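Local coordinates for protein enoyl-CoA hydratase (Bacillus halodurans, PDB 3LKE) that probably hydrates the double bond of enoyl-CoA thioesters, as a member of the crotonase-like enoyl-CoA hydratase/isomerase family, at residues 139-143 / 247-251. Sequence-based numbering, arbitrary orientation.
Sequences HKMGI and IKKRL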
loop_
_atom_site.group_PDB
_atom_site.type_symbol
_atom_site.label_atom_id
_atom_site.label_comp_id
_atom_site.label_asym_id
_atom_site.label_seq_id
_atom_site.Cartn_x
_atom_site.Cartn_y
_atom_site.Cartn_z
ATOM N N HIS A 139 11.129 14.881 14.835
ATOM C CA HIS A 139 10.101 15.541 15.665
ATOM C C HIS A 139 10.737 16.451 16.723
ATOM O O HIS A 139 10.371 17.619 16.861
ATOM C CB HIS A 139 9.209 14.490 16.333
ATOM C CG HIS A 139 8.055 15.057 17.109
ATOM N ND1 HIS A 139 6.983 15.680 16.508
ATOM C CD2 HIS A 139 7.791 15.055 18.438
ATOM C CE1 HIS A 139 6.114 16.050 17.435
ATOM N NE2 HIS A 139 6.580 15.680 18.615
ATOM N N LYS A 140 11.696 15.912 17.464
ATOM C CA LYS A 140 12.369 16.691 18.493
ATOM C C LYS A 140 13.266 17.767 17.881
ATOM O O LYS A 140 13.465 18.827 18.481
ATOM C CB LYS A 140 13.164 15.780 19.431
ATOM C CG LYS A 140 12.291 14.824 20.245
ATOM C CD LYS A 140 13.135 13.889 21.107
ATOM C CE LYS A 140 12.258 12.926 21.904
ATOM N NZ LYS A 140 11.512 11.967 21.032
ATOM N N MET A 141 13.797 17.502 16.685
ATOM C CA MET A 141 14.674 18.463 16.001
ATOM C C MET A 141 13.869 19.658 15.456
ATOM O O MET A 141 14.410 20.736 15.215
ATOM C CB MET A 141 15.471 17.787 14.862
ATOM C CG MET A 141 16.346 16.581 15.273
ATOM S SD MET A 141 16.985 15.604 13.864
ATOM C CE MET A 141 18.054 16.819 13.135
ATOM N N GLY A 142 12.567 19.468 15.270
ATOM C CA GLY A 142 11.741 20.519 14.709
ATOM C C GLY A 142 11.919 20.660 13.207
ATOM O O GLY A 142 11.682 21.729 12.640
ATOM N N ILE A 143 12.331 19.579 12.547
ATOM C CA ILE A 143 12.426 19.600 11.093
ATOM C C ILE A 143 11.514 18.574 10.423
ATOM O O ILE A 143 10.944 17.705 11.086
ATOM C CB ILE A 143 13.856 19.399 10.618
ATOM C CG1 ILE A 143 14.372 18.036 11.072
ATOM C CG2 ILE A 143 14.745 20.529 11.150
ATOM C CD1 ILE A 143 15.645 17.625 10.362
ATOM N N ILE A 247 14.516 26.300 14.801
ATOM C CA ILE A 247 15.344 25.187 14.345
ATOM C C ILE A 247 16.784 25.392 14.819
ATOM O O ILE A 247 17.415 24.471 15.344
ATOM C CB ILE A 247 15.285 25.030 12.806
ATOM C CG1 ILE A 247 14.012 24.281 12.366
ATOM C CG2 ILE A 247 16.490 24.261 12.298
ATOM C CD1 ILE A 247 12.697 24.900 12.806
ATOM N N LYS A 248 17.299 26.607 14.652
ATOM C CA LYS A 248 18.635 26.924 15.166
ATOM C C LYS A 248 18.670 26.671 16.671
ATOM O O LYS A 248 19.581 26.020 17.181
ATOM C CB LYS A 248 18.991 28.384 14.864
ATOM C CG LYS A 248 20.359 28.833 15.361
ATOM C CD LYS A 248 20.592 30.295 14.989
ATOM C CE LYS A 248 21.947 30.800 15.457
ATOM N NZ LYS A 248 23.070 30.117 14.755
ATOM N N LYS A 249 17.664 27.180 17.375
ATOM C CA LYS A 249 17.578 27.016 18.821
ATOM C C LYS A 249 17.578 25.541 19.200
ATOM O O LYS A 249 18.272 25.131 20.134
ATOM C CB LYS A 249 16.324 27.704 19.368
ATOM C CG LYS A 249 16.165 27.607 20.873
ATOM C CD LYS A 249 14.773 28.034 21.307
ATOM C CE LYS A 249 14.711 28.245 22.812
ATOM N NZ LYS A 249 15.325 27.114 23.557
ATOM N N ARG A 250 16.805 24.739 18.472
ATOM C CA ARG A 250 16.686 23.324 18.795
ATOM C C ARG A 250 17.990 22.582 18.530
ATOM O O ARG A 250 18.459 21.818 19.372
ATOM C CB ARG A 250 15.524 22.681 18.028
ATOM C CG ARG A 250 14.177 22.938 18.677
ATOM C CD ARG A 250 12.999 22.401 17.854
ATOM N NE ARG A 250 11.733 22.778 18.481
ATOM C CZ ARG A 250 10.826 21.924 18.949
ATOM N NH1 ARG A 250 11.002 20.616 18.847
ATOM N NH2 ARG A 250 9.726 22.392 19.516
ATOM N N LEU A 251 18.570 22.811 17.358
ATOM C CA LEU A 251 19.838 22.187 17.011
ATOM C C LEU A 251 20.920 22.598 18.005
ATOM O O LEU A 251 21.780 21.792 18.365
ATOM C CB LEU A 251 20.257 22.570 15.592
ATOM C CG LEU A 251 19.411 21.995 14.459
ATOM C CD1 LEU A 251 19.895 22.514 13.120
ATOM C CD2 LEU A 251 19.427 20.462 14.491
#
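An arginine from the C-terminal helix lies across the end of another, very short helix and binds its last turn. Arg250 NH1 donates a hydrogen bond to Lys140 O (3.1 Å), a carbonyl near the C-terminal end of helix 138-141, where the chain turns away. That end is a Schellman motif: Gly142, with positive phi, is the C' residue, its N bonded to His139 O (3.3 Å) and Ile143 N to Phe138 O. An ideal CB on Gly142 would point at the partner helix and lie 2.7 Å from Arg250 CD, a clash; without one, Gly142 CA lies 3.9 Å from Arg250 CD. Met141 O also abuts Arg250 CD (3.4 Å), while Gly142 O is buried against Ile247 CD1 (3.3 Å) and finds no polar partner. The other contacts are between apolar side chains: Ile143 CG2 meets Ile247 CG1 at 4.0 Å, and Met141 CE reaches Leu251 CD2 at 4.1 Å. The guanidinium has further partners: NE forms a salt bridge with Glu246, one turn earlier in its own helix, and NH1 also bonds to Glu206 O of the second subunit, so the contact borders a subunit interface of the three-chain assembly, consistent with the trimers of crotonase-family enzymes. Its centre about 21 Å from the centre of the chain, the contact joins helix 138-141, just after strand 133-135, to the C-terminal helix 245-253, with Met141 and Leu251 both packing on Leu71 of helix 68-76.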